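Long-range contacts in adhesion and penetration protein autotransporter (Haemophilus influenzae, PDB 3SYJ), which promotes adherence to and invasion of host cells as a surface-delivered autotransporter passenger, and is probably also a serine protease: residues 267-272 and 336-341; 641-646 and 695-700; 809-814 and 857-862. All coordinates share one frame; numbering follows the deposited sequence.

Contact 1: residues 267-272 and 336-341; sequences LHTSLY and NGETLY
Glu338 and Thr269 meet through a side-chain hydrogen bond, Thr269 OG1 donating to Glu338 OE1 at 2.8 Å. The hydroxyl reaches the syn side of the carboxylate, 25° out of its plane. Glu338 OE1 also lies over one face of the His268 ring, with His268 CE1 3.1 Å from Glu338 OE1, but His268 NE2 makes no hydrogen bond to it. The ring and carboxylate planes are 19° apart, so they lie nearly parallel. Glu338 CG sits between the backbone N and the carbonyl carbon (chi1 60°), and the chain runs extended beyond it.

A bridging water also grips Glu338 OE1. It donates to that oxygen and to Thr339 O, and it accepts from His268 N. A second water donates to Glu338 OE2 and is bonded to His268 NE2. Further out, Thr305 N donates to Glu338 OE2, the second carboxylate oxygen, and so helps hold the group's rotation.

Beyond this polar cluster the backbones pair. Tyr341 N donates to Thr269 O at 3.1 Å, and Leu271 N donates to Tyr341 O at 2.7 Å. Ser270 OG lies 3.5 Å from Tyr341 CD2, oblique to the ring. Thr269 CG2 lies beside Leu340 CD2, the two side chains pointing the same way. Ahead of the paired strands, Leu267 CD2 touches Thr339 CG2 at 3.6 Å. Thr339 OG1 turns to Gly362 N.

Strand 269-272 is an outermost strand of a parallel sheet that continues through 340-343 and 363-366. Parallel pairing of successive coils is characteristic of the beta-helix, the fold of this passenger domain; this is its N-terminal end.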
ATOM      1  N   LEU A 267     -54.183 -15.743 -47.628  1.00 30.70           N
ATOM      2  CA  LEU A 267     -52.785 -15.771 -48.044  1.00 32.60           C
ATOM      3  C   LEU A 267     -52.555 -16.966 -48.952  1.00 39.00           C
ATOM      4  O   LEU A 267     -52.268 -18.068 -48.480  1.00 35.91           O
ATOM      5  CB  LEU A 267     -51.856 -15.840 -46.823  1.00 30.35           C
ATOM      6  CG  LEU A 267     -50.342 -15.990 -47.039  1.00 36.94           C
ATOM      7  CD1 LEU A 267     -49.874 -15.254 -48.287  1.00 33.63           C
ATOM      8  CD2 LEU A 267     -49.539 -15.537 -45.806  1.00 28.60           C
ATOM      9  N   HIS A 268     -52.681 -16.736 -50.257  1.00 37.23           N
ATOM     10  CA  HIS A 268     -52.625 -17.807 -51.247  1.00 38.16           C
ATOM     11  C   HIS A 268     -51.707 -17.477 -52.431  1.00 37.52           C
ATOM     12  O   HIS A 268     -51.488 -18.310 -53.309  1.00 45.10           O
ATOM     13  CB  HIS A 268     -54.039 -18.118 -51.753  1.00 31.96           C
ATOM     14  CG  HIS A 268     -54.732 -16.938 -52.365  1.00 42.55           C
ATOM     15  ND1 HIS A 268     -55.270 -15.917 -51.609  1.00 39.25           N
ATOM     16  CD2 HIS A 268     -54.969 -16.615 -53.660  1.00 40.50           C
ATOM     17  CE1 HIS A 268     -55.811 -15.016 -52.412  1.00 41.55           C
ATOM     18  NE2 HIS A 268     -55.642 -15.415 -53.661  1.00 44.01           N
ATOM     19  N   THR A 269     -51.173 -16.265 -52.457  1.00 30.45           N
ATOM     20  CA  THR A 269     -50.304 -15.854 -53.550  1.00 34.47           C
ATOM     21  C   THR A 269     -48.842 -15.848 -53.106  1.00 34.47           C
ATOM     22  O   THR A 269     -48.433 -15.000 -52.308  1.00 31.17           O
ATOM     23  CB  THR A 269     -50.703 -14.457 -54.097  1.00 35.23           C
ATOM     24  OG1 THR A 269     -52.015 -14.515 -54.671  1.00 33.62           O
ATOM     25  CG2 THR A 269     -49.727 -13.994 -55.160  1.00 31.51           C
ATOM     26  N   SER A 270     -48.063 -16.803 -53.617  1.00 30.04           N
ATOM     27  CA  SER A 270     -46.625 -16.863 -53.353  1.00 29.22           C
ATOM     28  C   SER A 270     -45.835 -16.471 -54.590  1.00 29.59           C
ATOM     29  O   SER A 270     -45.961 -17.089 -55.645  1.00 34.32           O
ATOM     30  CB  SER A 270     -46.195 -18.266 -52.926  1.00 32.13           C
ATOM     31  OG  SER A 270     -46.501 -18.506 -51.569  1.00 43.41           O
ATOM     32  N   LEU A 271     -45.011 -15.445 -54.456  1.00 28.38           N
ATOM     33  CA  LEU A 271     -44.177 -15.014 -55.559  1.00 25.07           C
ATOM     34  C   LEU A 271     -42.787 -15.584 -55.372  1.00 26.84           C
ATOM     35  O   LEU A 271     -42.182 -15.452 -54.306  1.00 25.42           O
ATOM     36  CB  LEU A 271     -44.179 -13.495 -55.643  1.00 23.73           C
ATOM     37  CG  LEU A 271     -45.650 -13.108 -55.821  1.00 24.78           C
ATOM     38  CD1 LEU A 271     -46.123 -12.104 -54.787  1.00 23.45           C
ATOM     39  CD2 LEU A 271     -45.940 -12.647 -57.239  1.00 25.99           C
ATOM     40  N   TYR A 272     -42.302 -16.258 -56.406  1.00 23.59           N
ATOM     41  CA  TYR A 272     -41.037 -16.962 -56.327  1.00 25.80           C
ATOM     42  C   TYR A 272     -40.433 -17.140 -57.711  1.00 30.65           C
ATOM     43  O   TYR A 272     -41.136 -17.435 -58.681  1.00 32.91           O
ATOM     44  CB  TYR A 272     -41.237 -18.322 -55.663  1.00 26.16           C
ATOM     45  CG  TYR A 272     -39.986 -19.153 -55.587  1.00 30.44           C
ATOM     46  CD1 TYR A 272     -38.886 -18.715 -54.863  1.00 31.90           C
ATOM     47  CD2 TYR A 272     -39.904 -20.383 -56.228  1.00 31.52           C
ATOM     48  CE1 TYR A 272     -37.733 -19.474 -54.783  1.00 30.21           C
ATOM     49  CE2 TYR A 272     -38.759 -21.150 -56.151  1.00 37.78           C
ATOM     50  CZ  TYR A 272     -37.674 -20.688 -55.425  1.00 40.39           C
ATOM     51  OH  TYR A 272     -36.522 -21.443 -55.344  1.00 46.55           O
ATOM     52  N   ASN A 336     -60.940  -7.101 -48.208  1.00 22.86           N
ATOM     53  CA  ASN A 336     -60.778  -7.472 -49.612  1.00 26.89           C
ATOM     54  C   ASN A 336     -59.321  -7.744 -49.975  1.00 22.65           C
ATOM     55  O   ASN A 336     -59.032  -8.565 -50.845  1.00 22.88           O
ATOM     56  CB  ASN A 336     -61.369  -6.406 -50.545  1.00 24.84           C
ATOM     57  CG  ASN A 336     -61.595  -6.931 -51.952  1.00 32.56           C
ATOM     58  OD1 ASN A 336     -60.929  -6.506 -52.900  1.00 35.20           O
ATOM     59  ND2 ASN A 336     -62.521  -7.879 -52.091  1.00 35.11           N
ATOM     60  N   GLY A 337     -58.409  -7.059 -49.291  1.00 24.45           N
ATOM     61  CA  GLY A 337     -56.986  -7.221 -49.535  1.00 24.55           C
ATOM     62  C   GLY A 337     -56.454  -8.581 -49.129  1.00 23.54           C
ATOM     63  O   GLY A 337     -56.755  -9.081 -48.048  1.00 22.61           O
ATOM     64  N   GLU A 338     -55.663  -9.191 -50.006  1.00 21.32           N
ATOM     65  CA  GLU A 338     -55.005 -10.449 -49.683  1.00 20.76           C
ATOM     66  C   GLU A 338     -53.564 -10.215 -49.219  1.00 22.68           C
ATOM     67  O   GLU A 338     -52.947  -9.201 -49.541  1.00 21.03           O
ATOM     68  CB  GLU A 338     -55.026 -11.397 -50.884  1.00 26.58           C
ATOM     69  CG  GLU A 338     -54.328 -10.857 -52.131  1.00 27.53           C
ATOM     70  CD  GLU A 338     -54.281 -11.871 -53.263  1.00 31.34           C
ATOM     71  OE1 GLU A 338     -53.624 -12.917 -53.095  1.00 32.95           O
ATOM     72  OE2 GLU A 338     -54.896 -11.623 -54.322  1.00 32.07           O
ATOM     73  N   THR A 339     -53.039 -11.156 -48.449  1.00 21.10           N
ATOM     74  CA  THR A 339     -51.661 -11.083 -47.989  1.00 23.40           C
ATOM     75  C   THR A 339     -50.740 -11.720 -49.032  1.00 22.36           C
ATOM     76  O   THR A 339     -51.102 -12.705 -49.669  1.00 24.45           O
ATOM     77  CB  THR A 339     -51.519 -11.757 -46.613  1.00 21.39           C
ATOM     78  OG1 THR A 339     -52.159 -10.933 -45.633  1.00 20.27           O
ATOM     79  CG2 THR A 339     -50.055 -11.950 -46.234  1.00 23.70           C
ATOM     80  N   LEU A 340     -49.562 -11.139 -49.229  1.00 18.44           N
ATOM     81  CA  LEU A 340     -48.660 -11.618 -50.270  1.00 19.76           C
ATOM     82  C   LEU A 340     -47.402 -12.188 -49.655  1.00 18.61           C
ATOM     83  O   LEU A 340     -46.944 -11.711 -48.619  1.00 19.50           O
ATOM     84  CB  LEU A 340     -48.290 -10.491 -51.225  1.00 17.91           C
ATOM     85  CG  LEU A 340     -49.442  -9.803 -51.949  1.00 20.85           C
ATOM     86  CD1 LEU A 340     -48.929  -8.518 -52.579  1.00 15.75           C
ATOM     87  CD2 LEU A 340     -50.079 -10.717 -52.992  1.00 16.17           C
ATOM     88  N   TYR A 341     -46.847 -13.207 -50.297  1.00 18.16           N
ATOM     89  CA  TYR A 341     -45.643 -13.862 -49.799  1.00 21.94           C
ATOM     90  C   TYR A 341     -44.575 -13.872 -50.883  1.00 22.94           C
ATOM     91  O   TYR A 341     -44.770 -14.452 -51.951  1.00 22.00           O
ATOM     92  CB  TYR A 341     -45.946 -15.292 -49.327  1.00 21.26           C
ATOM     93  CG  TYR A 341     -44.738 -16.045 -48.802  1.00 28.47           C
ATOM     94  CD1 TYR A 341     -44.251 -15.815 -47.519  1.00 34.23           C
ATOM     95  CD2 TYR A 341     -44.087 -16.992 -49.587  1.00 29.65           C
ATOM     96  CE1 TYR A 341     -43.141 -16.502 -47.037  1.00 38.50           C
ATOM     97  CE2 TYR A 341     -42.982 -17.686 -49.113  1.00 29.98           C
ATOM     98  CZ  TYR A 341     -42.510 -17.436 -47.841  1.00 43.13           C
ATOM     99  OH  TYR A 341     -41.410 -18.126 -47.370  1.00 51.65           O
TER
HETATM  100  O   HOH W   1     -52.637 -14.270 -51.137  1.00 31.67           O
HETATM  101  O   HOH W   2     -55.793 -13.223 -55.994  1.00 34.65           O

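Contact 2: residues 641-646 and 695-700; sequences VSRNVS and INSIPK
Arg643 CG lies between its backbone N and carbonyl carbon (chi1 53°), and the chain bends at chi3 (-65°), which places NE beside Ile698 CD1. Ile698 CD1 sits over one face of the guanidinium, offset toward the rim, 3.8 Å from Arg643 NE. The two side chains cross at about a right angle.

With Asn644 CG anti to its carbonyl carbon (chi1 -61°), Asn644 OD1 accepts from Arg643 NE at 2.7 Å, close to the guanidinium plane. A weak bond to OD1 comes from Arg643 NH2. Together with the salt bridge from Arg643 NH1 to Asp619, these bonds hold the rotation of the guanidinium.

The other end of the amide crosses Pro699, with Asn644 ND2 3.6 Å from Pro699 CD. Asn644 ND2 also donates to a water at 3.0 Å. The same water accepts a weak bond from Arg643 NH2 and donates to Ser697 OG, also bonded to Val694 O. Two more waters link the backbones: one joins Val645 N to Pro699 O, the other Ser646 O to Lys700 O.

Arg643 makes a cation-pi contact with Trp622, and Asn644 ND2 binds Asn624 OD1. The contact sets the end of helix 692-697 and the loop after it against the turn before strand 645-654. Strands 645-654 and 701-709 pair in parallel, as successive coils of a beta-solenoid do; helix 692-697 between them is consistent with an excursion from the coil.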
ATOM      1  N   VAL A 641     -28.824   8.347  -4.436  1.00 18.01           N
ATOM      2  CA  VAL A 641     -29.003   6.903  -4.569  1.00 17.50           C
ATOM      3  C   VAL A 641     -29.942   6.447  -3.458  1.00 21.43           C
ATOM      4  O   VAL A 641     -29.593   6.502  -2.277  1.00 21.41           O
ATOM      5  CB  VAL A 641     -27.668   6.150  -4.486  1.00 19.18           C
ATOM      6  CG1 VAL A 641     -27.872   4.664  -4.754  1.00 16.65           C
ATOM      7  CG2 VAL A 641     -26.661   6.746  -5.468  1.00 15.91           C
ATOM      8  N   SER A 642     -31.139   6.010  -3.846  1.00 21.22           N
ATOM      9  CA  SER A 642     -32.239   5.823  -2.905  1.00 19.15           C
ATOM     10  C   SER A 642     -32.459   4.331  -2.673  1.00 19.66           C
ATOM     11  O   SER A 642     -31.576   3.519  -2.954  1.00 17.80           O
ATOM     12  CB  SER A 642     -33.546   6.364  -3.505  1.00 21.38           C
ATOM     13  OG  SER A 642     -34.569   6.465  -2.528  1.00 17.83           O
ATOM     14  N   ARG A 643     -33.632   3.973  -2.159  1.00 16.59           N
ATOM     15  CA  ARG A 643     -33.882   2.653  -1.582  1.00 16.97           C
ATOM     16  C   ARG A 643     -33.940   1.570  -2.643  1.00 17.71           C
ATOM     17  O   ARG A 643     -34.262   1.840  -3.798  1.00 15.48           O
ATOM     18  CB  ARG A 643     -35.175   2.644  -0.762  1.00 17.77           C
ATOM     19  CG  ARG A 643     -36.413   3.153  -1.507  1.00 18.36           C
ATOM     20  CD  ARG A 643     -37.692   2.855  -0.721  1.00 16.90           C
ATOM     21  NE  ARG A 643     -37.925   1.417  -0.616  1.00 18.40           N
ATOM     22  CZ  ARG A 643     -39.008   0.867  -0.075  1.00 19.69           C
ATOM     23  NH1 ARG A 643     -39.978   1.634   0.417  1.00 16.42           N
ATOM     24  NH2 ARG A 643     -39.121  -0.457  -0.024  1.00 19.41           N
ATOM     25  N   ASN A 644     -33.636   0.344  -2.230  1.00 17.16           N
ATOM     26  CA  ASN A 644     -33.636  -0.814  -3.117  1.00 16.17           C
ATOM     27  C   ASN A 644     -32.689  -0.686  -4.312  1.00 18.25           C
ATOM     28  O   ASN A 644     -33.014  -1.072  -5.439  1.00 19.40           O
ATOM     29  CB  ASN A 644     -35.058  -1.183  -3.546  1.00 15.47           C
ATOM     30  CG  ASN A 644     -35.945  -1.541  -2.357  1.00 20.89           C
ATOM     31  OD1 ASN A 644     -36.696  -0.699  -1.865  1.00 15.60           O
ATOM     32  ND2 ASN A 644     -35.841  -2.787  -1.875  1.00 13.62           N
ATOM     33  N   VAL A 645     -31.510  -0.139  -4.049  1.00 17.36           N
ATOM     34  CA  VAL A 645     -30.409  -0.220  -4.989  1.00 18.78           C
ATOM     35  C   VAL A 645     -29.405  -1.184  -4.377  1.00 21.12           C
ATOM     36  O   VAL A 645     -28.791  -0.888  -3.348  1.00 20.39           O
ATOM     37  CB  VAL A 645     -29.734   1.144  -5.223  1.00 18.70           C
ATOM     38  CG1 VAL A 645     -28.552   0.987  -6.164  1.00 16.42           C
ATOM     39  CG2 VAL A 645     -30.739   2.161  -5.772  1.00 17.19           C
ATOM     40  N   SER A 646     -29.266  -2.352  -4.993  1.00 18.73           N
ATOM     41  CA  SER A 646     -28.378  -3.378  -4.471  1.00 20.63           C
ATOM     42  C   SER A 646     -26.945  -2.893  -4.514  1.00 20.54           C
ATOM     43  O   SER A 646     -26.180  -3.084  -3.571  1.00 19.78           O
ATOM     44  CB  SER A 646     -28.510  -4.665  -5.280  1.00 19.20           C
ATOM     45  OG  SER A 646     -29.746  -5.293  -5.016  1.00 26.65           O
ATOM     46  N   ILE A 695     -38.141  -1.878   6.577  1.00 26.14           N
ATOM     47  CA  ILE A 695     -36.734  -1.655   6.873  1.00 23.97           C
ATOM     48  C   ILE A 695     -35.899  -2.885   6.559  1.00 24.59           C
ATOM     49  O   ILE A 695     -34.813  -2.781   5.979  1.00 27.76           O
ATOM     50  CB  ILE A 695     -36.530  -1.252   8.348  1.00 27.04           C
ATOM     51  CG1 ILE A 695     -37.036   0.170   8.578  1.00 26.98           C
ATOM     52  CG2 ILE A 695     -35.064  -1.368   8.753  1.00 23.81           C
ATOM     53  CD1 ILE A 695     -37.309   0.480  10.025  1.00 29.15           C
ATOM     54  N   ASN A 696     -36.409  -4.052   6.931  1.00 23.72           N
ATOM     55  CA  ASN A 696     -35.664  -5.291   6.734  1.00 25.15           C
ATOM     56  C   ASN A 696     -35.617  -5.717   5.276  1.00 23.39           C
ATOM     57  O   ASN A 696     -34.796  -6.549   4.904  1.00 25.58           O
ATOM     58  CB  ASN A 696     -36.249  -6.428   7.582  1.00 27.41           C
ATOM     59  CG  ASN A 696     -35.934  -6.280   9.062  1.00 32.81           C
ATOM     60  OD1 ASN A 696     -34.923  -5.683   9.448  1.00 31.54           O
ATOM     61  ND2 ASN A 696     -36.801  -6.834   9.902  1.00 35.84           N
ATOM     62  N   SER A 697     -36.503  -5.156   4.456  1.00 21.82           N
ATOM     63  CA  SER A 697     -36.579  -5.541   3.054  1.00 23.96           C
ATOM     64  C   SER A 697     -35.619  -4.720   2.193  1.00 23.90           C
ATOM     65  O   SER A 697     -35.330  -5.080   1.059  1.00 24.37           O
ATOM     66  CB  SER A 697     -38.004  -5.386   2.527  1.00 21.34           C
ATOM     67  OG  SER A 697     -38.234  -4.049   2.118  1.00 22.48           O
ATOM     68  N   ILE A 698     -35.122  -3.620   2.735  1.00 22.44           N
ATOM     69  CA  ILE A 698     -34.220  -2.765   1.980  1.00 19.88           C
ATOM     70  C   ILE A 698     -32.748  -3.174   2.127  1.00 21.98           C
ATOM     71  O   ILE A 698     -32.214  -3.220   3.237  1.00 22.88           O
ATOM     72  CB  ILE A 698     -34.405  -1.295   2.375  1.00 18.85           C
ATOM     73  CG1 ILE A 698     -35.864  -0.882   2.163  1.00 17.74           C
ATOM     74  CG2 ILE A 698     -33.444  -0.416   1.587  1.00 20.23           C
ATOM     75  CD1 ILE A 698     -36.196   0.522   2.607  1.00 18.76           C
ATOM     76  N   PRO A 699     -32.085  -3.474   0.996  1.00 23.59           N
ATOM     77  CA  PRO A 699     -30.673  -3.873   0.988  1.00 23.17           C
ATOM     78  C   PRO A 699     -29.749  -2.708   1.320  1.00 22.16           C
ATOM     79  O   PRO A 699     -30.102  -1.558   1.051  1.00 21.05           O
ATOM     80  CB  PRO A 699     -30.448  -4.299  -0.470  1.00 20.72           C
ATOM     81  CG  PRO A 699     -31.463  -3.509  -1.225  1.00 23.24           C
ATOM     82  CD  PRO A 699     -32.671  -3.596  -0.350  1.00 22.39           C
ATOM     83  N   LYS A 700     -28.596  -3.007   1.910  1.00 18.88           N
ATOM     84  CA  LYS A 700     -27.566  -2.002   2.127  1.00 20.26           C
ATOM     85  C   LYS A 700     -26.801  -1.798   0.823  1.00 21.84           C
ATOM     86  O   LYS A 700     -26.096  -2.693   0.359  1.00 20.67           O
ATOM     87  CB  LYS A 700     -26.597  -2.443   3.224  1.00 23.68           C
ATOM     88  CG  LYS A 700     -27.189  -2.450   4.620  1.00 31.92           C
ATOM     89  CD  LYS A 700     -26.135  -2.743   5.672  1.00 36.43           C
ATOM     90  CE  LYS A 700     -26.774  -3.037   7.029  1.00 46.75           C
ATOM     91  NZ  LYS A 700     -25.748  -3.418   8.047  1.00 58.77           N
TER
HETATM   92  O   HOH W   3     -38.400  -3.594  -0.544  1.00 24.78           O
HETATM   93  O   HOH W   4     -31.170   0.210  -0.819  1.00 16.76           O
HETATM   94  O   HOH W   5     -26.832  -5.182  -1.336  1.00 31.72           O

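Contact 3: residues 809-814 and 857-862; sequences QNLTLN and GKLSGQ
Gln809 opens the pairing beside Gly857. Gln809 NE2 comes within 3.4 Å of Gly857 CA. Gly857 has no side chain, and Asn810 OD1 comes close to its backbone, 3.5 Å from Gly857 C.

Asn810 uses its side chain where a backbone carbonyl would usually serve. Its OD1 accepts from Lys858 N at 2.6 Å, on a lone pair in the carbonyl plane, with a nearly straight N-H...O angle of 170°. With CG anti to the carbonyl carbon (chi1 -51°), CG is carried toward the facing segment, where OD1 meets Lys858 N.

Leu811 begins the regular parallel ladder. Leu811 N binds Lys858 O, and Leu811 O accepts from Ser860 N at 3.1 Å. The leucine lies side by side with Leu859, both pointing the same way, with Leu811 CD2 4.1 Å from Leu859 CD1.

Thr812 points to the other face with Ser860. One water is bonded to Thr812 OG1 and Ser860 OG and donates to Lys858 O at 2.8 Å. It ties both hydroxyls to the backbone.

Leu813 returns to the leucine side, where its CG approaches Leu859 CD1. Leu813 N donates to Ser860 O at 2.9 Å. Leu813 O then takes Gln862 N, with the donor well above the carbonyl plane. Gly861 has a positive phi (103°) that suits glycine, and its CA makes a CA-H...O contact with Leu813 O at 3.2 Å.

At Asn814 the chain turns a corner, as the partner segment does at Gly861. Tyr889 packs on both Leu813 and Leu859, while strand 792-796 pairs with the other edge of strand 810-813. The two faces therefore differ in chemistry: stacked leucines form a buried interior, whereas threonine, serine and water line the outer face of this pertactin-like beta-helix.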
ATOM      1  N   GLN A 809      -1.468  17.320  14.037  1.00 40.33           N
ATOM      2  CA  GLN A 809      -1.139  18.682  14.280  1.00 39.43           C
ATOM      3  C   GLN A 809      -1.878  19.305  15.436  1.00 41.44           C
ATOM      4  O   GLN A 809      -1.360  19.414  16.516  1.00 42.57           O
ATOM      5  CB  GLN A 809      -1.480  19.487  13.050  1.00 41.10           C
ATOM      6  CG  GLN A 809      -0.884  20.837  12.969  1.00 42.81           C
ATOM      7  CD  GLN A 809       0.564  20.869  13.251  1.00 43.09           C
ATOM      8  OE1 GLN A 809       1.308  19.988  12.894  1.00 44.23           O
ATOM      9  NE2 GLN A 809       0.977  21.903  13.868  1.00 42.13           N
ATOM     10  N   ASN A 810      -3.107  19.695  15.204  1.00 38.87           N
ATOM     11  CA  ASN A 810      -4.026  20.058  16.248  1.00 39.11           C
ATOM     12  C   ASN A 810      -5.011  18.939  16.493  1.00 43.31           C
ATOM     13  O   ASN A 810      -5.359  18.221  15.601  1.00 41.27           O
ATOM     14  CB  ASN A 810      -4.730  21.363  15.911  1.00 38.56           C
ATOM     15  CG  ASN A 810      -3.762  22.464  15.525  1.00 45.49           C
ATOM     16  OD1 ASN A 810      -2.927  22.884  16.294  1.00 41.79           O
ATOM     17  ND2 ASN A 810      -3.896  22.932  14.327  1.00 48.07           N
ATOM     18  N   LEU A 811      -5.413  18.794  17.737  1.00 39.56           N
ATOM     19  CA  LEU A 811      -6.314  17.767  18.155  1.00 37.02           C
ATOM     20  C   LEU A 811      -7.200  18.329  19.230  1.00 36.22           C
ATOM     21  O   LEU A 811      -6.734  18.927  20.143  1.00 39.83           O
ATOM     22  CB  LEU A 811      -5.522  16.586  18.702  1.00 37.12           C
ATOM     23  CG  LEU A 811      -6.223  15.502  19.499  1.00 32.52           C
ATOM     24  CD1 LEU A 811      -7.176  14.800  18.685  1.00 32.34           C
ATOM     25  CD2 LEU A 811      -5.239  14.537  20.104  1.00 29.95           C
ATOM     26  N   THR A 812      -8.493  18.136  19.104  1.00 37.53           N
ATOM     27  CA  THR A 812      -9.450  18.681  20.056  1.00 34.28           C
ATOM     28  C   THR A 812     -10.297  17.567  20.644  1.00 38.00           C
ATOM     29  O   THR A 812     -10.933  16.812  19.909  1.00 41.85           O
ATOM     30  CB  THR A 812     -10.368  19.716  19.390  1.00 34.45           C
ATOM     31  OG1 THR A 812      -9.600  20.865  19.013  1.00 32.04           O
ATOM     32  CG2 THR A 812     -11.469  20.140  20.347  1.00 43.51           C
ATOM     33  N   LEU A 813     -10.298  17.457  21.967  1.00 32.96           N
ATOM     34  CA  LEU A 813     -11.085  16.431  22.637  1.00 32.93           C
ATOM     35  C   LEU A 813     -12.302  17.037  23.301  1.00 33.91           C
ATOM     36  O   LEU A 813     -12.262  18.168  23.774  1.00 40.16           O
ATOM     37  CB  LEU A 813     -10.255  15.708  23.693  1.00 31.49           C
ATOM     38  CG  LEU A 813      -9.126  14.849  23.151  1.00 34.77           C
ATOM     39  CD1 LEU A 813      -8.664  13.882  24.220  1.00 30.93           C
ATOM     40  CD2 LEU A 813      -9.607  14.107  21.919  1.00 35.20           C
ATOM     41  N   ASN A 814     -13.380  16.268  23.341  1.00 38.04           N
ATOM     42  CA  ASN A 814     -14.593  16.669  24.029  1.00 35.67           C
ATOM     43  C   ASN A 814     -15.366  15.423  24.411  1.00 37.72           C
ATOM     44  O   ASN A 814     -15.992  14.793  23.561  1.00 39.97           O
ATOM     45  CB  ASN A 814     -15.438  17.576  23.132  1.00 41.67           C
ATOM     46  CG  ASN A 814     -16.893  17.651  23.572  1.00 47.25           C
ATOM     47  OD1 ASN A 814     -17.231  17.332  24.714  1.00 45.09           O
ATOM     48  ND2 ASN A 814     -17.764  18.078  22.660  1.00 49.23           N
ATOM     49  N   GLY A 857       0.883  20.256  17.044  1.00 41.40           N
ATOM     50  CA  GLY A 857       0.194  21.530  17.117  1.00 41.90           C
ATOM     51  C   GLY A 857      -0.465  21.721  18.462  1.00 41.30           C
ATOM     52  O   GLY A 857       0.096  21.339  19.483  1.00 46.13           O
ATOM     53  N   LYS A 858      -1.659  22.304  18.466  1.00 45.79           N
ATOM     54  CA  LYS A 858      -2.384  22.534  19.710  1.00 46.92           C
ATOM     55  C   LYS A 858      -3.345  21.403  20.062  1.00 47.56           C
ATOM     56  O   LYS A 858      -4.256  21.090  19.297  1.00 49.20           O
ATOM     57  CB  LYS A 858      -3.153  23.859  19.661  1.00 51.27           C
ATOM     58  CG  LYS A 858      -4.067  24.079  20.867  1.00 51.41           C
ATOM     59  CD  LYS A 858      -4.883  25.357  20.738  1.00 59.10           C
ATOM     60  CE  LYS A 858      -4.038  26.591  21.016  1.00 72.25           C
ATOM     61  NZ  LYS A 858      -4.794  27.858  20.769  1.00 71.24           N
ATOM     62  N   LEU A 859      -3.126  20.790  21.220  1.00 45.33           N
ATOM     63  CA  LEU A 859      -4.119  19.911  21.813  1.00 42.72           C
ATOM     64  C   LEU A 859      -4.970  20.788  22.715  1.00 44.14           C
ATOM     65  O   LEU A 859      -4.463  21.738  23.308  1.00 50.51           O
ATOM     66  CB  LEU A 859      -3.454  18.800  22.629  1.00 43.21           C
ATOM     67  CG  LEU A 859      -4.317  18.179  23.738  1.00 39.05           C
ATOM     68  CD1 LEU A 859      -5.369  17.242  23.167  1.00 38.91           C
ATOM     69  CD2 LEU A 859      -3.456  17.443  24.741  1.00 39.74           C
ATOM     70  N   SER A 860      -6.261  20.486  22.805  1.00 42.01           N
ATOM     71  CA  SER A 860      -7.165  21.268  23.639  1.00 39.67           C
ATOM     72  C   SER A 860      -8.461  20.519  23.915  1.00 37.64           C
ATOM     73  O   SER A 860      -8.784  19.539  23.242  1.00 38.61           O
ATOM     74  CB  SER A 860      -7.471  22.620  22.991  1.00 44.54           C
ATOM     75  OG  SER A 860      -8.137  22.455  21.751  1.00 42.99           O
ATOM     76  N   GLY A 861      -9.195  20.989  24.917  1.00 42.85           N
ATOM     77  CA  GLY A 861     -10.461  20.385  25.286  1.00 40.05           C
ATOM     78  C   GLY A 861     -10.336  19.527  26.527  1.00 37.80           C
ATOM     79  O   GLY A 861      -9.533  19.814  27.413  1.00 39.88           O
ATOM     80  N   GLN A 862     -11.133  18.465  26.583  1.00 37.83           N
ATOM     81  CA  GLN A 862     -11.119  17.553  27.717  1.00 42.05           C
ATOM     82  C   GLN A 862     -11.506  16.137  27.285  1.00 39.87           C
ATOM     83  O   GLN A 862     -12.275  15.953  26.340  1.00 40.07           O
ATOM     84  CB  GLN A 862     -12.045  18.062  28.834  1.00 43.91           C
ATOM     85  CG  GLN A 862     -13.532  17.802  28.621  1.00 45.23           C
ATOM     86  CD  GLN A 862     -13.958  16.395  29.034  1.00 46.92           C
ATOM     87  OE1 GLN A 862     -13.253  15.706  29.776  1.00 49.72           O
ATOM     88  NE2 GLN A 862     -15.118  15.968  28.552  1.00 40.33           N
TER
HETATM   89  O   HOH W   6      -6.970  21.827  19.226  1.00 42.58           O

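In the fold
The three contacts follow one another in series along the chain, and none nests in or crosses another. Contact 1 closes a loop of 63 residues soon after the protease-like N-terminal part, where the first strand of the beta-helix joins the next coil. Contact 2 closes one of 48 residues in the second solenoid repeat region, bringing a short helix back to the coil before it. Contact 3 closes one of 42 residues, partly disordered, in the pertactin-like part. Contacts 1 and 3 lie on opposite sides of the chain's centre, their centres about 90 Å apart. Contact 2 lies about 56 Å from contact 1 and 39 Å from contact 3, between centres.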